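Local coordinates for protein Nrps/pks (PDB 4OPF) that probably catalyses decarboxylative chain extension, as a ketosynthase domain of the modular NRPS/PKS assembly line that makes oxazolomycin in Streptomyces albus, at residues Leu390-Ser395 against His404-Gly409; Ser15-Gly20 against Gly55-Glu60; Glu101-Gly106 against His146-Gly151. One frame throughout, in Å; residues are numbered along the deposited sequence.

Contact 1: Leu390-Ser395 against His404-Gly409; sequences LAAVSS and HAVLAG
The imidazole of His404 meets Ser394 at its edge, where Ser394 CB lies in the ring plane and Ser394 OG close to it, 2.7 Å from His404 ND1. That short hydrogen bond can run in either direction. Val393 O and Ala392 CB approach the ring obliquely, the methyl carbon Ala392 CB 3.5 Å from His404 NE2. CG of His404 stands anti to the backbone N (chi1 -172°), and the ring beyond it reaches Ser394; Tyr314 OH bonds its NE2, so both ring nitrogens of this buried histidine are matched. An alanine here would probably leave the Ser394 hydroxyl and Tyr314 without their shared partner and open a gap beside Ala392. The backbones form an antiparallel ladder: Ala391 and Leu407 exchange two bonds, and so do Val393 and Ala405. Of these, Leu407 N to Ala391 O is the straightest, 2.8 Å and 180° at the hydrogen. Leu390 CD2 reaches Ala408 CB at 3.7 Å on the His404 side of the sheet; on the reverse side Val393 CG2 touches Leu407 CD1 at 4.1 Å. The two strands form a beta hairpin in the sheet of the C-terminal half of the thiolase-type fold, bordered by strands 291-293 and 247-256. Helix 268-282 covers the His404 and Val406 side, while helix 338-352 packs on Ala391, Val393 and Leu407.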
ATOM      1  N   LEU A 390      -9.551 -24.016 -10.783  1.00 29.36           N
ATOM      2  CA  LEU A 390      -8.884 -22.753 -10.834  1.00 30.07           C
ATOM      3  C   LEU A 390      -9.844 -21.710 -11.408  1.00 27.80           C
ATOM      4  O   LEU A 390     -10.592 -21.991 -12.346  1.00 27.38           O
ATOM      5  CB  LEU A 390      -7.653 -22.812 -11.720  1.00 32.07           C
ATOM      6  CG  LEU A 390      -6.444 -23.507 -11.112  1.00 36.51           C
ATOM      7  CD1 LEU A 390      -5.598 -24.135 -12.193  1.00 41.01           C
ATOM      8  CD2 LEU A 390      -5.543 -22.539 -10.365  1.00 37.25           C
ATOM      9  N   ALA A 391      -9.821 -20.539 -10.788  1.00 26.44           N
ATOM     10  CA  ALA A 391     -10.632 -19.397 -11.143  1.00 26.01           C
ATOM     11  C   ALA A 391      -9.860 -18.084 -10.980  1.00 26.12           C
ATOM     12  O   ALA A 391      -8.829 -18.020 -10.300  1.00 26.81           O
ATOM     13  CB  ALA A 391     -11.903 -19.394 -10.298  1.00 25.55           C
ATOM     14  N   ALA A 392     -10.325 -17.049 -11.650  1.00 24.80           N
ATOM     15  CA  ALA A 392      -9.692 -15.748 -11.590  1.00 23.39           C
ATOM     16  C   ALA A 392     -10.737 -14.659 -11.372  1.00 22.95           C
ATOM     17  O   ALA A 392     -11.954 -14.873 -11.592  1.00 25.61           O
ATOM     18  CB  ALA A 392      -8.903 -15.456 -12.827  1.00 23.83           C
ATOM     19  N   VAL A 393     -10.256 -13.507 -10.899  1.00 22.61           N
ATOM     20  CA  VAL A 393     -11.068 -12.363 -10.547  1.00 22.09           C
ATOM     21  C   VAL A 393     -10.373 -11.124 -11.031  1.00 22.45           C
ATOM     22  O   VAL A 393      -9.209 -10.939 -10.804  1.00 20.70           O
ATOM     23  CB  VAL A 393     -11.247 -12.229  -9.046  1.00 24.64           C
ATOM     24  CG1 VAL A 393     -12.252 -11.106  -8.742  1.00 25.92           C
ATOM     25  CG2 VAL A 393     -11.827 -13.481  -8.448  1.00 26.39           C
ATOM     26  N   SER A 394     -11.107 -10.253 -11.699  1.00 23.46           N
ATOM     27  CA  SER A 394     -10.582  -9.047 -12.247  1.00 22.74           C
ATOM     28  C   SER A 394     -11.246  -7.859 -11.645  1.00 24.38           C
ATOM     29  O   SER A 394     -12.452  -7.868 -11.408  1.00 23.51           O
ATOM     30  CB  SER A 394     -10.888  -8.992 -13.722  1.00 23.20           C
ATOM     31  OG  SER A 394     -10.090  -9.939 -14.404  1.00 23.86           O
ATOM     32  N   SER A 395     -10.488  -6.782 -11.511  1.00 22.39           N
ATOM     33  CA  SER A 395     -11.066  -5.495 -11.212  1.00 24.88           C
ATOM     34  C   SER A 395     -10.288  -4.389 -11.891  1.00 25.74           C
ATOM     35  O   SER A 395      -9.121  -4.211 -11.596  1.00 27.03           O
ATOM     36  CB  SER A 395     -11.038  -5.306  -9.685  1.00 28.63           C
ATOM     37  OG  SER A 395     -11.753  -4.145  -9.357  1.00 37.31           O
ATOM     38  N   HIS A 404      -5.772  -8.372 -10.983  1.00 19.40           N
ATOM     39  CA  HIS A 404      -6.266  -9.675 -11.378  1.00 20.52           C
ATOM     40  C   HIS A 404      -5.658 -10.725 -10.482  1.00 20.58           C
ATOM     41  O   HIS A 404      -4.466 -10.723 -10.214  1.00 19.29           O
ATOM     42  CB  HIS A 404      -5.872  -9.925 -12.845  1.00 22.28           C
ATOM     43  CG  HIS A 404      -6.474 -11.149 -13.478  1.00 23.47           C
ATOM     44  ND1 HIS A 404      -7.767 -11.192 -13.960  1.00 23.52           N
ATOM     45  CD2 HIS A 404      -5.920 -12.346 -13.801  1.00 24.16           C
ATOM     46  CE1 HIS A 404      -7.997 -12.383 -14.484  1.00 23.82           C
ATOM     47  NE2 HIS A 404      -6.884 -13.088 -14.438  1.00 22.06           N
ATOM     48  N   ALA A 405      -6.490 -11.628  -9.981  1.00 20.84           N
ATOM     49  CA  ALA A 405      -6.050 -12.649  -9.054  1.00 21.15           C
ATOM     50  C   ALA A 405      -6.463 -14.015  -9.579  1.00 21.86           C
ATOM     51  O   ALA A 405      -7.564 -14.161 -10.140  1.00 22.94           O
ATOM     52  CB  ALA A 405      -6.666 -12.407  -7.690  1.00 20.98           C
ATOM     53  N   VAL A 406      -5.608 -15.002  -9.340  1.00 21.98           N
ATOM     54  CA  VAL A 406      -5.830 -16.402  -9.696  1.00 22.88           C
ATOM     55  C   VAL A 406      -5.879 -17.239  -8.422  1.00 24.18           C
ATOM     56  O   VAL A 406      -4.969 -17.187  -7.615  1.00 24.82           O
ATOM     57  CB  VAL A 406      -4.703 -16.916 -10.619  1.00 25.09           C
ATOM     58  CG1 VAL A 406      -4.901 -18.372 -10.976  1.00 26.54           C
ATOM     59  CG2 VAL A 406      -4.675 -16.103 -11.898  1.00 25.81           C
ATOM     60  N   LEU A 407      -6.964 -18.004  -8.257  1.00 23.98           N
ATOM     61  CA  LEU A 407      -7.247 -18.820  -7.094  1.00 25.30           C
ATOM     62  C   LEU A 407      -7.521 -20.302  -7.453  1.00 27.23           C
ATOM     63  O   LEU A 407      -8.006 -20.594  -8.568  1.00 28.38           O
ATOM     64  CB  LEU A 407      -8.451 -18.230  -6.427  1.00 29.05           C
ATOM     65  CG  LEU A 407      -8.267 -16.811  -5.910  1.00 31.13           C
ATOM     66  CD1 LEU A 407      -9.487 -16.000  -6.198  1.00 35.49           C
ATOM     67  CD2 LEU A 407      -8.076 -16.914  -4.408  1.00 33.22           C
ATOM     68  N   ALA A 408      -7.169 -21.215  -6.530  1.00 25.24           N
ATOM     69  CA  ALA A 408      -7.262 -22.645  -6.713  1.00 27.04           C
ATOM     70  C   ALA A 408      -8.059 -23.226  -5.564  1.00 29.15           C
ATOM     71  O   ALA A 408      -7.982 -22.731  -4.409  1.00 28.86           O
ATOM     72  CB  ALA A 408      -5.888 -23.300  -6.765  1.00 26.66           C
ATOM     73  N   GLY A 409      -8.800 -24.285  -5.863  1.00 28.67           N
ATOM     74  CA  GLY A 409      -9.476 -25.060  -4.850  1.00 32.36           C
ATOM     75  C   GLY A 409      -8.460 -25.876  -4.076  1.00 37.12           C
ATOM     76  O   GLY A 409      -7.355 -26.089  -4.555  1.00 34.88           O
TER

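Contact 2: Ser15-Gly20 against Gly55-Glu60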
ATOM      1  N   SER A  15     -15.380 -13.962   6.202  1.00 23.90           N
ATOM      2  CA  SER A  15     -16.685 -13.509   6.582  1.00 25.83           C
ATOM      3  C   SER A  15     -17.073 -12.403   5.660  1.00 25.58           C
ATOM      4  O   SER A  15     -16.231 -11.774   5.003  1.00 26.94           O
ATOM      5  CB  SER A  15     -16.679 -12.931   7.978  1.00 29.65           C
ATOM      6  OG  SER A  15     -18.048 -12.802   8.411  1.00 33.97           O
ATOM      7  N   GLY A  16     -18.352 -12.132   5.598  1.00 25.23           N
ATOM      8  CA  GLY A  16     -18.844 -10.997   4.817  1.00 26.57           C
ATOM      9  C   GLY A  16     -20.345 -10.780   4.877  1.00 26.85           C
ATOM     10  O   GLY A  16     -21.055 -11.598   5.434  1.00 27.53           O
ATOM     11  N   ARG A  17     -20.793  -9.669   4.306  1.00 26.33           N
ATOM     12  CA  ARG A  17     -22.168  -9.249   4.372  1.00 29.60           C
ATOM     13  C   ARG A  17     -22.440  -8.444   3.131  1.00 28.85           C
ATOM     14  O   ARG A  17     -21.692  -7.547   2.840  1.00 27.02           O
ATOM     15  CB  ARG A  17     -22.328  -8.367   5.617  1.00 33.84           C
ATOM     16  CG  ARG A  17     -23.716  -8.199   6.056  1.00 40.23           C
ATOM     17  CD  ARG A  17     -23.897  -7.412   7.358  1.00 41.85           C
ATOM     18  NE  ARG A  17     -22.908  -7.778   8.379  1.00 46.18           N
ATOM     19  CZ  ARG A  17     -22.923  -7.304   9.649  1.00 49.37           C
ATOM     20  NH1 ARG A  17     -21.989  -7.670  10.516  1.00 42.99           N
ATOM     21  NH2 ARG A  17     -23.899  -6.465  10.056  1.00 47.26           N
ATOM     22  N   PHE A  18     -23.501  -8.763   2.388  1.00 29.42           N
ATOM     23  CA  PHE A  18     -23.814  -8.099   1.119  1.00 28.57           C
ATOM     24  C   PHE A  18     -25.316  -7.939   1.002  1.00 30.02           C
ATOM     25  O   PHE A  18     -26.055  -8.537   1.764  1.00 29.65           O
ATOM     26  CB  PHE A  18     -23.267  -8.953  -0.037  1.00 30.12           C
ATOM     27  CG  PHE A  18     -21.779  -9.109  -0.005  1.00 28.37           C
ATOM     28  CD1 PHE A  18     -20.969  -8.067  -0.366  1.00 27.06           C
ATOM     29  CD2 PHE A  18     -21.205 -10.267   0.449  1.00 29.74           C
ATOM     30  CE1 PHE A  18     -19.585  -8.175  -0.289  1.00 27.61           C
ATOM     31  CE2 PHE A  18     -19.833 -10.393   0.526  1.00 28.83           C
ATOM     32  CZ  PHE A  18     -19.007  -9.333   0.161  1.00 26.91           C
ATOM     33  N   PRO A  19     -25.786  -7.089   0.084  1.00 31.47           N
ATOM     34  CA  PRO A  19     -27.234  -6.938  -0.059  1.00 34.29           C
ATOM     35  C   PRO A  19     -27.904  -8.286  -0.260  1.00 33.56           C
ATOM     36  O   PRO A  19     -27.401  -9.110  -0.989  1.00 33.93           O
ATOM     37  CB  PRO A  19     -27.370  -6.029  -1.286  1.00 35.30           C
ATOM     38  CG  PRO A  19     -26.086  -5.254  -1.300  1.00 33.78           C
ATOM     39  CD  PRO A  19     -25.042  -6.215  -0.833  1.00 32.13           C
ATOM     40  N   GLY A  20     -28.971  -8.529   0.455  1.00 36.02           N
ATOM     41  CA  GLY A  20     -29.696  -9.786   0.416  1.00 37.17           C
ATOM     42  C   GLY A  20     -28.951 -10.918   1.090  1.00 38.59           C
ATOM     43  O   GLY A  20     -29.407 -12.051   1.036  1.00 40.86           O
ATOM     44  N   GLY A  55     -29.759  -1.251  -2.874  1.00 50.51           N
ATOM     45  CA  GLY A  55     -28.539  -2.134  -2.644  1.00 49.88           C
ATOM     46  C   GLY A  55     -27.856  -1.979  -1.252  1.00 47.95           C
ATOM     47  O   GLY A  55     -26.628  -1.792  -1.145  1.00 40.57           O
ATOM     48  N   LEU A  56     -28.658  -2.025  -0.190  1.00 48.80           N
ATOM     49  CA  LEU A  56     -28.213  -1.692   1.143  1.00 49.80           C
ATOM     50  C   LEU A  56     -28.126  -2.925   2.002  1.00 48.34           C
ATOM     51  O   LEU A  56     -28.815  -3.922   1.733  1.00 46.02           O
ATOM     52  CB  LEU A  56     -29.157  -0.714   1.791  1.00 54.88           C
ATOM     53  CG  LEU A  56     -29.343   0.586   1.029  1.00 59.67           C
ATOM     54  CD1 LEU A  56     -30.178   1.547   1.871  1.00 65.46           C
ATOM     55  CD2 LEU A  56     -28.034   1.230   0.652  1.00 61.16           C
ATOM     56  N   LEU A  57     -27.212  -2.860   2.989  1.00 43.18           N
ATOM     57  CA  LEU A  57     -27.107  -3.864   4.015  1.00 43.26           C
ATOM     58  C   LEU A  57     -28.247  -3.476   4.944  1.00 48.71           C
ATOM     59  O   LEU A  57     -28.606  -2.310   5.016  1.00 46.27           O
ATOM     60  CB  LEU A  57     -25.758  -3.788   4.750  1.00 39.75           C
ATOM     61  CG  LEU A  57     -24.544  -3.914   3.851  1.00 36.77           C
ATOM     62  CD1 LEU A  57     -23.256  -3.903   4.646  1.00 35.98           C
ATOM     63  CD2 LEU A  57     -24.684  -5.180   3.052  1.00 36.38           C
ATOM     64  N   ASP A  58     -28.826  -4.432   5.643  1.00 58.06           N
ATOM     65  CA  ASP A  58     -29.873  -4.075   6.601  1.00 69.81           C
ATOM     66  C   ASP A  58     -29.210  -4.126   7.958  1.00 65.27           C
ATOM     67  O   ASP A  58     -29.323  -5.104   8.682  1.00 71.09           O
ATOM     68  CB  ASP A  58     -31.108  -4.995   6.477  1.00 80.17           C
ATOM     69  CG  ASP A  58     -31.984  -4.660   5.235  1.00 92.41           C
ATOM     70  OD1 ASP A  58     -32.213  -3.457   4.946  1.00 93.22           O
ATOM     71  OD2 ASP A  58     -32.442  -5.605   4.538  1.00100.63           O
ATOM     72  N   LEU A  59     -28.447  -3.087   8.252  1.00 61.34           N
ATOM     73  CA  LEU A  59     -27.715  -3.015   9.509  1.00 62.84           C
ATOM     74  C   LEU A  59     -28.691  -2.760  10.638  1.00 64.62           C
ATOM     75  O   LEU A  59     -29.537  -1.897  10.525  1.00 63.27           O
ATOM     76  CB  LEU A  59     -26.712  -1.868   9.491  1.00 61.30           C
ATOM     77  CG  LEU A  59     -25.540  -2.047   8.561  1.00 60.60           C
ATOM     78  CD1 LEU A  59     -24.525  -0.981   8.872  1.00 60.80           C
ATOM     79  CD2 LEU A  59     -24.979  -3.450   8.730  1.00 60.55           C
ATOM     80  N   GLU A  60     -28.552  -3.505  11.725  1.00 71.45           N
ATOM     81  CA  GLU A  60     -29.405  -3.310  12.899  1.00 81.96           C
ATOM     82  C   GLU A  60     -28.703  -2.629  14.069  1.00 75.02           C
ATOM     83  O   GLU A  60     -29.051  -2.851  15.226  1.00 78.24           O
ATOM     84  CB  GLU A  60     -29.952  -4.656  13.335  1.00 89.59           C
ATOM     85  CG  GLU A  60     -31.037  -5.155  12.413  1.00 96.97           C
ATOM     86  CD  GLU A  60     -31.710  -6.352  13.000  1.00103.65           C
ATOM     87  OE1 GLU A  60     -30.990  -7.153  13.640  1.00107.47           O
ATOM     88  OE2 GLU A  60     -32.940  -6.474  12.835  1.00107.18           O
TER
HETATM   89  O   HOH W   1     -29.733  -6.445   2.468  1.00 50.21           O
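Leu57 sends its CD2 methyl against the backbone that links Phe18 to Pro19. Along this leucine, CB leaves the loop beside the contact, and CG lies anti to the carbonyl carbon (chi1 -57°). Beyond CG, the CD2 branch does the touching: Leu57 CD2 is 3.5 Å from Phe18 C and 3.6 Å from Phe18 CA. The same methyl meets the proline ring obliquely, Leu57 CD2 lying 4.0 Å from Pro19 CD. Leu57, buried, also packs on Leu83 of helix 79-95 and on Leu189. Two residues earlier, Gly55 borders the proline ring, its carbonyl Gly55 O 3.5 Å from Pro19 CG. A water joins the two backbones further on, accepting from Gly20 N at 3.0 Å and donating to Leu56 O at 2.8 Å. At the other end of the contact Arg17 and Leu59 cross at about a right angle, with Arg17 NH2 3.5 Å from Leu59 CD2. The arginine is extended as far as CD and bends at chi3 (-42°); its charge is met elsewhere, by salt bridges from NH1 to Glu86 and Glu87. Glu225 also holds the loop, bonding the backbone of Gly55 and, through its carboxylate, Leu57 N. Residues 55-60, irregular in structure, thus lie across the end of strand 9-17, the strand that borders strand 247-256, at the point in the N-terminal half of the thiolase-type ketosynthase fold where it gives way to loop.

Contact 3: Glu101-Gly106 against His146-Gly151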
ATOM      1  N   GLU A 101      -5.899 -15.685  20.852  1.00 34.79           N
ATOM      2  CA  GLU A 101      -4.840 -16.401  20.160  1.00 36.51           C
ATOM      3  C   GLU A 101      -4.099 -15.535  19.111  1.00 34.58           C
ATOM      4  O   GLU A 101      -3.070 -15.962  18.600  1.00 36.09           O
ATOM      5  CB  GLU A 101      -5.406 -17.603  19.417  1.00 37.91           C
ATOM      6  CG  GLU A 101      -6.053 -18.671  20.308  1.00 46.32           C
ATOM      7  CD  GLU A 101      -6.653 -19.831  19.477  1.00 52.24           C
ATOM      8  OE1 GLU A 101      -5.882 -20.768  19.124  1.00 59.12           O
ATOM      9  OE2 GLU A 101      -7.866 -19.784  19.124  1.00 46.08           O
ATOM     10  N   LEU A 102      -4.653 -14.386  18.719  1.00 31.61           N
ATOM     11  CA  LEU A 102      -4.086 -13.606  17.624  1.00 30.26           C
ATOM     12  C   LEU A 102      -3.417 -12.340  18.145  1.00 28.46           C
ATOM     13  O   LEU A 102      -2.616 -11.689  17.469  1.00 25.31           O
ATOM     14  CB  LEU A 102      -5.155 -13.293  16.590  1.00 31.50           C
ATOM     15  CG  LEU A 102      -5.718 -14.508  15.867  1.00 34.18           C
ATOM     16  CD1 LEU A 102      -6.684 -14.076  14.808  1.00 38.24           C
ATOM     17  CD2 LEU A 102      -4.665 -15.341  15.189  1.00 34.95           C
ATOM     18  N   LYS A 103      -3.702 -12.001  19.373  1.00 29.67           N
ATOM     19  CA  LYS A 103      -3.204 -10.743  19.882  1.00 33.39           C
ATOM     20  C   LYS A 103      -1.687 -10.735  20.064  1.00 31.94           C
ATOM     21  O   LYS A 103      -1.058 -11.725  20.415  1.00 28.89           O
ATOM     22  CB  LYS A 103      -3.967 -10.331  21.135  1.00 38.73           C
ATOM     23  CG  LYS A 103      -3.566 -10.932  22.407  1.00 49.51           C
ATOM     24  CD  LYS A 103      -4.639 -10.672  23.507  1.00 53.46           C
ATOM     25  CE  LYS A 103      -5.081  -9.214  23.635  1.00 59.53           C
ATOM     26  NZ  LYS A 103      -3.957  -8.256  23.920  1.00 65.25           N
ATOM     27  N   GLY A 104      -1.081  -9.640  19.672  1.00 30.22           N
ATOM     28  CA  GLY A 104       0.345  -9.552  19.760  1.00 30.12           C
ATOM     29  C   GLY A 104       1.052 -10.154  18.591  1.00 30.73           C
ATOM     30  O   GLY A 104       2.241 -10.026  18.516  1.00 31.47           O
ATOM     31  N   ARG A 105       0.354 -10.742  17.624  1.00 28.69           N
ATOM     32  CA  ARG A 105       1.074 -11.422  16.555  1.00 28.81           C
ATOM     33  C   ARG A 105       1.387 -10.526  15.366  1.00 27.82           C
ATOM     34  O   ARG A 105       0.787  -9.475  15.197  1.00 24.92           O
ATOM     35  CB  ARG A 105       0.286 -12.658  16.131  1.00 31.55           C
ATOM     36  CG  ARG A 105       0.265 -13.704  17.257  1.00 36.86           C
ATOM     37  CD  ARG A 105      -0.480 -14.968  16.856  1.00 43.92           C
ATOM     38  NE  ARG A 105       0.456 -15.794  16.117  1.00 51.53           N
ATOM     39  CZ  ARG A 105       1.306 -16.681  16.652  1.00 43.58           C
ATOM     40  NH1 ARG A 105       2.142 -17.290  15.839  1.00 41.49           N
ATOM     41  NH2 ARG A 105       1.286 -16.967  17.933  1.00 37.61           N
ATOM     42  N   GLY A 106       2.342 -10.956  14.552  1.00 28.17           N
ATOM     43  CA  GLY A 106       2.782 -10.212  13.359  1.00 27.12           C
ATOM     44  C   GLY A 106       1.832 -10.357  12.189  1.00 24.88           C
ATOM     45  O   GLY A 106       2.156 -10.967  11.188  1.00 25.66           O
ATOM     46  N   HIS A 146      -7.659  -2.707  18.005  1.00 25.76           N
ATOM     47  CA  HIS A 146      -8.582  -3.481  18.785  1.00 27.16           C
ATOM     48  C   HIS A 146      -8.127  -4.925  18.963  1.00 28.67           C
ATOM     49  O   HIS A 146      -8.263  -5.443  20.038  1.00 28.48           O
ATOM     50  CB  HIS A 146      -9.996  -3.503  18.232  1.00 29.40           C
ATOM     51  CG  HIS A 146     -10.862  -4.497  18.960  1.00 34.82           C
ATOM     52  ND1 HIS A 146     -11.363  -4.266  20.239  1.00 37.35           N
ATOM     53  CD2 HIS A 146     -11.206  -5.777  18.652  1.00 34.88           C
ATOM     54  CE1 HIS A 146     -12.023  -5.340  20.649  1.00 38.06           C
ATOM     55  NE2 HIS A 146     -11.933  -6.275  19.712  1.00 37.26           N
ATOM     56  N   PHE A 147      -7.598  -5.566  17.920  1.00 24.70           N
ATOM     57  CA  PHE A 147      -7.172  -6.937  18.003  1.00 24.72           C
ATOM     58  C   PHE A 147      -5.698  -7.086  18.367  1.00 25.05           C
ATOM     59  O   PHE A 147      -5.218  -8.211  18.489  1.00 26.85           O
ATOM     60  CB  PHE A 147      -7.478  -7.607  16.669  1.00 25.21           C
ATOM     61  CG  PHE A 147      -8.949  -7.738  16.384  1.00 25.63           C
ATOM     62  CD1 PHE A 147      -9.713  -8.679  17.074  1.00 26.33           C
ATOM     63  CD2 PHE A 147      -9.574  -6.941  15.457  1.00 25.23           C
ATOM     64  CE1 PHE A 147     -11.071  -8.831  16.812  1.00 26.81           C
ATOM     65  CE2 PHE A 147     -10.916  -7.114  15.173  1.00 26.04           C
ATOM     66  CZ  PHE A 147     -11.660  -8.062  15.852  1.00 26.71           C
ATOM     67  N   ASP A 148      -5.002  -5.958  18.568  1.00 24.46           N
ATOM     68  CA  ASP A 148      -3.556  -5.890  18.932  1.00 25.92           C
ATOM     69  C   ASP A 148      -2.655  -6.636  17.888  1.00 25.21           C
ATOM     70  O   ASP A 148      -1.850  -7.497  18.233  1.00 25.91           O
ATOM     71  CB  ASP A 148      -3.339  -6.467  20.298  1.00 28.07           C
ATOM     72  CG  ASP A 148      -1.955  -6.153  20.871  1.00 31.19           C
ATOM     73  OD1 ASP A 148      -1.232  -5.160  20.479  1.00 29.28           O
ATOM     74  OD2 ASP A 148      -1.613  -6.890  21.805  1.00 34.82           O
ATOM     75  N   LEU A 149      -2.864  -6.322  16.623  1.00 22.67           N
ATOM     76  CA  LEU A 149      -2.133  -6.918  15.528  1.00 22.59           C
ATOM     77  C   LEU A 149      -0.949  -6.010  15.234  1.00 24.03           C
ATOM     78  O   LEU A 149      -1.066  -4.801  15.315  1.00 24.83           O
ATOM     79  CB  LEU A 149      -3.065  -7.021  14.366  1.00 21.99           C
ATOM     80  CG  LEU A 149      -4.374  -7.781  14.681  1.00 22.16           C
ATOM     81  CD1 LEU A 149      -5.185  -7.830  13.405  1.00 24.23           C
ATOM     82  CD2 LEU A 149      -4.056  -9.180  15.152  1.00 23.04           C
ATOM     83  N   ARG A 150       0.218  -6.588  14.984  1.00 23.76           N
ATOM     84  CA  ARG A 150       1.479  -5.832  14.991  1.00 24.28           C
ATOM     85  C   ARG A 150       2.148  -5.753  13.635  1.00 23.85           C
ATOM     86  O   ARG A 150       3.262  -5.191  13.528  1.00 23.59           O
ATOM     87  CB  ARG A 150       2.478  -6.501  15.954  1.00 26.11           C
ATOM     88  CG  ARG A 150       1.957  -6.698  17.352  1.00 29.37           C
ATOM     89  CD  ARG A 150       1.878  -5.473  18.166  1.00 30.52           C
ATOM     90  NE  ARG A 150       1.399  -5.784  19.520  1.00 34.99           N
ATOM     91  CZ  ARG A 150       2.157  -6.174  20.537  1.00 36.92           C
ATOM     92  NH1 ARG A 150       3.464  -6.309  20.387  1.00 42.28           N
ATOM     93  NH2 ARG A 150       1.600  -6.463  21.686  1.00 36.39           N
ATOM     94  N   GLY A 151       1.510  -6.297  12.610  1.00 22.95           N
ATOM     95  CA  GLY A 151       2.015  -6.186  11.238  1.00 23.41           C
ATOM     96  C   GLY A 151       1.684  -4.809  10.672  1.00 23.97           C
ATOM     97  O   GLY A 151       1.002  -4.020  11.328  1.00 23.37           O
TER
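Lys103 and Gly104, the middle residues of a type II beta turn from Leu102 to Arg105, meet Asp148, the positive-phi residue of a Schellman motif after helix 138-147. Two backbone hydrogen bonds tie the loops together. Gly104 N donates to Asp148 O at 2.7 Å, and Arg150 N to Arg105 O at 3.0 Å, so the turn is held at both Gly104 and Arg105. Gly104 has positive phi (84°), where a side chain would be jammed against the preceding carbonyl. The charged groups form a salt-bridge network around Asp148. Arg150 grips this carboxylate side-on with two nitrogens, NE to Asp148 OD1 at 2.9 Å and NH2 to Asp148 OD2 at 3.2 Å. OD1 is met from above the carboxylate plane, OD2 on its syn side. Lys103 NZ adds a weak bond to Asp148 OD2 at 3.4 Å; bends at chi3 and chi4 fold the lysine back on itself. Asp148 OD1 also accepts from the backbone N of Arg259 of the second subunit, so this group links the loop contact to the dimer interface. Two positive side chains near one carboxylate would probably favour its ionised form. Apolar contact is slight: the branch methyl Leu149 CD2 lies 4.5 Å from Leu102 CB, and both leucines pack on Ile107 at the start of strand 107-112. One face of the Arg150 guanidinium is covered by the turn itself, where Gly104 CA stands 3.6 Å above its plane, offset toward the rim.

How the contacts relate
Along the chain contact 2 closes before contact 3 opens, and contact 3 before contact 1, so the three come in series. All belong to the one ketosynthase domain, yet none touches another: their centres are about 24 Å (1 and 2), about 28 Å (1 and 3) and about 27 Å (2 and 3) apart. Contacts 1 and 2 reach the same mixed sheet, in which strand 247-256 separates strand 9-17 from the hairpin of strands 390-396 and 401-408. Contact 3 lies farthest from the chain centre, in loops leading to strand 107-112 and from helix 138-147. The three mark separate places: a sheet interior, a strand exit and a loop pair at the subunit interface.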